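Long-range contacts in ornithine decarboxylase (Entamoeba histolytica, PDB 4AIB), which probably catalyses the pyridoxal phosphate-dependent decarboxylation of L-ornithine to putrescine, the opening step of this route to polyamines, as a homodimer: residues Ser271-Lys276 and Pro346-Gly351; Ile287-Gly292 and Tyr325-Tyr330. All coordinates share one frame; numbering follows the deposited sequence.

How the interactions relate
Both contacts belong to the beta domain beside the barrel, and both lie away from the predicted active-site and cofactor-attachment residues, yet they differ in kind. Interaction 2 is a buried pairing of two parallel strands, carried by a regular series of backbone hydrogen bonds. Interaction 1 is only partly buried: a loop crosses strand 267-281 and is held by apolar side chains, a lysine-to-carbonyl bond and a bridging water. Strands 267-281 and 284-291 are sheet neighbours, Gly292 N lying 2.9 Å from Ser272 O, so one sheet carries both. A tyrosine side chain of interaction 2 also reaches the loop of interaction 1. Along the chain, interaction 2 is nested within the loop that interaction 1 closes.

Interaction 1. Residues Ser271-Lys276 and Pro346-Gly351; sequences SSLHGK and PEMEPG
Leu273 and Met348 form the dense, buried part of this contact, where loop 346-351 crosses strand 271-276 obliquely. Leu273 extends CD1 to Met348 SD at 3.8 Å, the two side chains nearly perpendicular; Leu355 of strand 354-360 touches both. Pro350 leads to the more open side: its CB lies 4.3 Å from Leu273 CB, its ring lies over the backbone at Gly275, and its CG reaches Lys276 CB at 3.7 Å. Beside it, a water accepts hydrogen bonds from Leu273 N (2.8 Å) and Gly351 N (3.0 Å), while the direct bond from Gly351 N to Leu273 O, which also accepts from Gln24 NE2, is weak. The loop links strands 341-346 and 354-360 of the mixed sheet in the beta domain that class-II decarboxylases carry next to their barrel. Toward Glu347 the packing loosens. Lys276, its CG anti to the backbone N (chi1 -164°), crosses Pro350 through CB; a bend at chi3 (85°) turns its end so that NZ donates to Met348 O at 3.3 Å, in the carbonyl plane. The exposed Glu347 brings OE2 only to 4.2 Å from Lys276 NZ, too long for a salt bridge. Asp125 of the second subunit packs against both Lys276 and Pro350.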
loop_
_atom_site.group_PDB
_atom_site.type_symbol
_atom_site.label_atom_id
_atom_site.label_comp_id
_atom_site.label_asym_id
_atom_site.label_seq_id
_atom_site.Cartn_x
_atom_site.Cartn_y
_atom_site.Cartn_z
ATOM N N SER A 271 -10.196 16.730 3.499
ATOM C CA SER A 271 -8.975 17.017 2.751
ATOM C C SER A 271 -8.972 18.401 2.101
ATOM O O SER A 271 -10.026 18.970 1.818
ATOM C CB SER A 271 -8.729 15.922 1.711
ATOM O OG SER A 271 -8.654 14.652 2.338
ATOM N N SER A 272 -7.774 18.936 1.884
ATOM C CA SER A 272 -7.596 20.250 1.273
ATOM C C SER A 272 -7.152 20.116 -0.180
ATOM O O SER A 272 -6.702 19.049 -0.600
ATOM C CB SER A 272 -6.565 21.060 2.059
ATOM O OG SER A 272 -5.309 20.405 2.058
ATOM N N LEU A 273 -7.269 21.206 -0.936
ATOM C CA LEU A 273 -6.881 21.219 -2.345
ATOM C C LEU A 273 -5.596 22.005 -2.579
ATOM O O LEU A 273 -5.441 23.125 -2.086
ATOM C CB LEU A 273 -8.006 21.786 -3.212
ATOM C CG LEU A 273 -9.324 21.009 -3.286
ATOM C CD1 LEU A 273 -10.396 21.866 -3.938
ATOM C CD2 LEU A 273 -9.157 19.692 -4.031
ATOM N N HIS A 274 -4.679 21.407 -3.337
ATOM C CA HIS A 274 -3.425 22.060 -3.706
ATOM C C HIS A 274 -3.081 21.841 -5.159
ATOM O O HIS A 274 -1.929 21.569 -5.507
ATOM C CB HIS A 274 -2.288 21.618 -2.781
ATOM C CG HIS A 274 -2.039 20.127 -2.773
ATOM N ND1 HIS A 274 -1.155 19.538 -3.597
ATOM C CD2 HIS A 274 -2.592 19.110 -1.997
ATOM C CE1 HIS A 274 -1.141 18.211 -3.366
ATOM N NE2 HIS A 274 -2.021 17.951 -2.387
ATOM N N GLY A 275 -4.088 21.972 -6.022
ATOM C CA GLY A 275 -3.900 21.812 -7.461
ATOM C C GLY A 275 -5.187 21.820 -8.265
ATOM O O GLY A 275 -6.193 21.235 -7.855
ATOM N N LYS A 276 -5.148 22.481 -9.421
ATOM C CA LYS A 276 -6.311 22.581 -10.302
ATOM C C LYS A 276 -5.916 22.635 -11.777
ATOM O O LYS A 276 -4.923 23.269 -12.142
ATOM C CB LYS A 276 -7.157 23.806 -9.938
ATOM C CG LYS A 276 -8.565 23.791 -10.517
ATOM C CD LYS A 276 -9.418 24.935 -9.989
ATOM C CE LYS A 276 -9.215 26.221 -10.775
ATOM N NZ LYS A 276 -10.143 27.293 -10.318
ATOM N N PRO A 346 -19.035 21.645 -7.784
ATOM C CA PRO A 346 -18.909 23.033 -8.238
ATOM C C PRO A 346 -17.442 23.429 -8.401
ATOM O O PRO A 346 -16.565 22.775 -7.832
ATOM C CB PRO A 346 -19.553 23.831 -7.101
ATOM C CG PRO A 346 -19.386 22.974 -5.894
ATOM C CD PRO A 346 -19.505 21.561 -6.388
ATOM N N GLU A 347 -17.183 24.478 -9.179
ATOM C CA GLU A 347 -15.820 24.963 -9.391
ATOM C C GLU A 347 -15.207 25.409 -8.065
ATOM O O GLU A 347 -15.784 26.228 -7.346
ATOM C CB GLU A 347 -15.791 26.107 -10.411
ATOM C CG GLU A 347 -14.391 26.476 -10.889
ATOM C CD GLU A 347 -14.363 27.722 -11.757
ATOM O OE1 GLU A 347 -15.134 28.668 -11.484
ATOM O OE2 GLU A 347 -13.557 27.758 -12.711
ATOM N N MET A 348 -14.042 24.852 -7.750
ATOM C CA MET A 348 -13.384 25.097 -6.472
ATOM C C MET A 348 -12.077 25.866 -6.630
ATOM O O MET A 348 -11.448 25.831 -7.689
ATOM C CB MET A 348 -13.140 23.777 -5.737
ATOM C CG MET A 348 -14.409 23.097 -5.248
ATOM S SD MET A 348 -14.114 21.515 -4.436
ATOM C CE MET A 348 -13.753 20.455 -5.835
ATOM N N GLU A 349 -11.682 26.561 -5.566
ATOM C CA GLU A 349 -10.442 27.325 -5.537
ATOM C C GLU A 349 -9.472 26.693 -4.537
ATOM O O GLU A 349 -9.775 26.621 -3.343
ATOM C CB GLU A 349 -10.728 28.785 -5.171
ATOM C CG GLU A 349 -9.529 29.720 -5.258
ATOM C CD GLU A 349 -9.877 31.155 -4.904
ATOM O OE1 GLU A 349 -10.773 31.735 -5.556
ATOM O OE2 GLU A 349 -9.247 31.707 -3.978
ATOM N N PRO A 350 -8.306 26.222 -5.024
ATOM C CA PRO A 350 -7.302 25.590 -4.164
ATOM C C PRO A 350 -6.753 26.558 -3.119
ATOM O O PRO A 350 -6.353 27.676 -3.455
ATOM C CB PRO A 350 -6.198 25.177 -5.147
ATOM C CG PRO A 350 -6.863 25.130 -6.479
ATOM C CD PRO A 350 -7.890 26.219 -6.437
ATOM N N GLY A 351 -6.747 26.122 -1.862
ATOM C CA GLY A 351 -6.332 26.965 -0.746
ATOM C C GLY A 351 -7.512 27.575 -0.011
ATOM O O GLY A 351 -7.368 28.072 1.107
HETATM O O HOH W 1 -7.548 23.831 -0.038
#

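Interaction 2. Residues Ile287-Gly292 and Tyr325-Tyr330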
loop_
_atom_site.group_PDB
_atom_site.type_symbol
_atom_site.label_atom_id
_atom_site.label_comp_id
_atom_site.label_asym_id
_atom_site.label_seq_id
_atom_site.Cartn_x
_atom_site.Cartn_y
_atom_site.Cartn_z
ATOM N N ILE A 287 -12.986 19.591 -14.638
ATOM C CA ILE A 287 -11.966 20.216 -13.797
ATOM C C ILE A 287 -11.256 19.190 -12.915
ATOM O O ILE A 287 -11.883 18.528 -12.086
ATOM C CB ILE A 287 -12.540 21.364 -12.934
ATOM C CG1 ILE A 287 -13.487 22.246 -13.761
ATOM C CG2 ILE A 287 -11.406 22.200 -12.354
ATOM C CD1 ILE A 287 -14.329 23.206 -12.946
ATOM N N GLU A 288 -9.945 19.071 -13.107
ATOM C CA GLU A 288 -9.116 18.155 -12.327
ATOM C C GLU A 288 -8.616 18.814 -11.047
ATOM O O GLU A 288 -8.183 19.967 -11.058
ATOM C CB GLU A 288 -7.930 17.659 -13.160
ATOM C CG GLU A 288 -8.293 16.616 -14.208
ATOM C CD GLU A 288 -7.193 16.397 -15.231
ATOM O OE1 GLU A 288 -6.022 16.232 -14.827
ATOM O OE2 GLU A 288 -7.499 16.379 -16.443
ATOM N N TYR A 289 -8.682 18.073 -9.944
ATOM C CA TYR A 289 -8.234 18.574 -8.650
ATOM C C TYR A 289 -7.201 17.652 -8.018
ATOM O O TYR A 289 -7.192 16.445 -8.266
ATOM C CB TYR A 289 -9.422 18.763 -7.704
ATOM C CG TYR A 289 -10.388 19.842 -8.139
ATOM C CD1 TYR A 289 -10.153 21.182 -7.830
ATOM C CD2 TYR A 289 -11.539 19.525 -8.859
ATOM C CE1 TYR A 289 -11.036 22.173 -8.227
ATOM C CE2 TYR A 289 -12.428 20.509 -9.261
ATOM C CZ TYR A 289 -12.172 21.830 -8.941
ATOM O OH TYR A 289 -13.052 22.811 -9.338
ATOM N N THR A 290 -6.323 18.233 -7.209
ATOM C CA THR A 290 -5.321 17.461 -6.492
ATOM C C THR A 290 -5.528 17.628 -4.990
ATOM O O THR A 290 -5.282 18.696 -4.421
ATOM C CB THR A 290 -3.892 17.839 -6.926
ATOM O OG1 THR A 290 -3.808 17.780 -8.354
ATOM C CG2 THR A 290 -2.871 16.877 -6.329
ATOM N N SER A 291 -6.006 16.554 -4.371
ATOM C CA SER A 291 -6.358 16.542 -2.960
ATOM C C SER A 291 -5.174 16.131 -2.093
ATOM O O SER A 291 -4.333 15.342 -2.519
ATOM C CB SER A 291 -7.526 15.589 -2.734
ATOM O OG SER A 291 -7.821 15.480 -1.361
ATOM N N GLY A 292 -5.135 16.655 -0.869
ATOM C CA GLY A 292 -4.006 16.477 0.050
ATOM C C GLY A 292 -3.497 15.061 0.262
ATOM O O GLY A 292 -3.797 14.433 1.279
ATOM N N TYR A 325 -19.720 20.961 -12.364
ATOM C CA TYR A 325 -18.849 20.391 -13.390
ATOM C C TYR A 325 -18.376 18.996 -12.986
ATOM O O TYR A 325 -18.195 18.718 -11.799
ATOM C CB TYR A 325 -17.636 21.296 -13.630
ATOM C CG TYR A 325 -17.977 22.711 -14.045
ATOM C CD1 TYR A 325 -18.325 23.008 -15.364
ATOM C CD2 TYR A 325 -17.940 23.757 -13.123
ATOM C CE1 TYR A 325 -18.635 24.304 -15.749
ATOM C CE2 TYR A 325 -18.246 25.057 -13.500
ATOM C CZ TYR A 325 -18.594 25.324 -14.812
ATOM O OH TYR A 325 -18.900 26.611 -15.191
ATOM N N GLU A 326 -18.181 18.126 -13.976
ATOM C CA GLU A 326 -17.647 16.786 -13.734
ATOM C C GLU A 326 -16.187 16.890 -13.300
ATOM O O GLU A 326 -15.308 17.201 -14.106
ATOM C CB GLU A 326 -17.784 15.905 -14.981
ATOM C CG GLU A 326 -17.293 14.475 -14.790
ATOM C CD GLU A 326 -17.326 13.652 -16.068
ATOM O OE1 GLU A 326 -17.267 14.237 -17.171
ATOM O OE2 GLU A 326 -17.406 12.409 -15.966
ATOM N N SER A 327 -15.942 16.631 -12.019
ATOM C CA SER A 327 -14.620 16.818 -11.433
ATOM C C SER A 327 -13.897 15.500 -11.178
ATOM O O SER A 327 -14.494 14.539 -10.684
ATOM C CB SER A 327 -14.725 17.626 -10.137
ATOM O OG SER A 327 -15.341 18.882 -10.368
ATOM N N ILE A 328 -12.614 15.473 -11.533
ATOM C CA ILE A 328 -11.730 14.334 -11.283
ATOM C C ILE A 328 -10.779 14.697 -10.146
ATOM O O ILE A 328 -9.982 15.628 -10.266
ATOM C CB ILE A 328 -10.898 13.963 -12.540
ATOM C CG1 ILE A 328 -11.800 13.680 -13.755
ATOM C CG2 ILE A 328 -9.948 12.804 -12.247
ATOM C CD1 ILE A 328 -12.434 12.302 -13.795
ATOM N N ILE A 329 -10.865 13.960 -9.043
ATOM C CA ILE A 329 -10.033 14.239 -7.873
ATOM C C ILE A 329 -8.895 13.227 -7.765
ATOM O O ILE A 329 -9.120 12.015 -7.776
ATOM C CB ILE A 329 -10.862 14.269 -6.569
ATOM C CG1 ILE A 329 -12.148 15.077 -6.769
ATOM C CG2 ILE A 329 -10.044 14.868 -5.432
ATOM C CD1 ILE A 329 -13.271 14.687 -5.835
ATOM N N TYR A 330 -7.671 13.740 -7.674
ATOM C CA TYR A 330 -6.484 12.898 -7.563
ATOM C C TYR A 330 -6.020 12.776 -6.117
ATOM O O TYR A 330 -6.248 13.674 -5.303
ATOM C CB TYR A 330 -5.350 13.443 -8.438
ATOM C CG TYR A 330 -5.675 13.494 -9.916
ATOM C CD1 TYR A 330 -5.927 12.327 -10.635
ATOM C CD2 TYR A 330 -5.719 14.708 -10.597
ATOM C CE1 TYR A 330 -6.223 12.365 -11.987
ATOM C CE2 TYR A 330 -6.014 14.757 -11.952
ATOM C CZ TYR A 330 -6.264 13.582 -12.640
ATOM O OH TYR A 330 -6.555 13.617 -13.983
#
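Five backbone hydrogen bonds join strands 287-291 and 325-330 in parallel register, pairing Ile287 with Ser327 and so on through Thr290 with Tyr330. Tyr289 stands at the centre of the pattern: its N donates to Ile328 O at 2.8 Å, almost along the C=O axis, and its O receives Tyr330 N at 2.8 Å. The series continues at Ser291 N, which meets Tyr330 O in the carbonyl plane, whereas at the other end the bond from Ile287 N to Glu326 O is weak at 3.4 Å. A local twist of 24° separates the strand directions.

Glu288 and Tyr330 share one face of the sheet. The Tyr330 ring leans across the neighbouring strand, and its OH donates to Glu288 OE1 at 2.8 Å from above the carboxylate plane. That carboxylate stands at the ring edge, the two planes 85° apart. On the reverse face, Tyr289 sets the edge of its ring against Ser327, CE2 lying 3.5 Å from OG, and this hydroxyl donates back to Tyr325 O at 3.2 Å. Farther along, Ile287 CD1 touches the Tyr325 ring at CD2 (3.7 Å).

A second shell fixes the polar ends. Glu288 OE1 also forms a salt bridge with Arg277, so the same oxygen is gripped by a guanidinium and a phenol, an arrangement consistent with a carboxylate that stays ionised. The Tyr289 hydroxyl is hydrogen-bonded to Met348 N, which ties the ring to the loop beyond strand 341-346.

Within the mixed sheet of the beta domain, strand 284-291 is flanked by the antiparallel strand 267-281, and strand 324-330 by the antiparallel strand 341-346, so this parallel pair lies between two antiparallel neighbours.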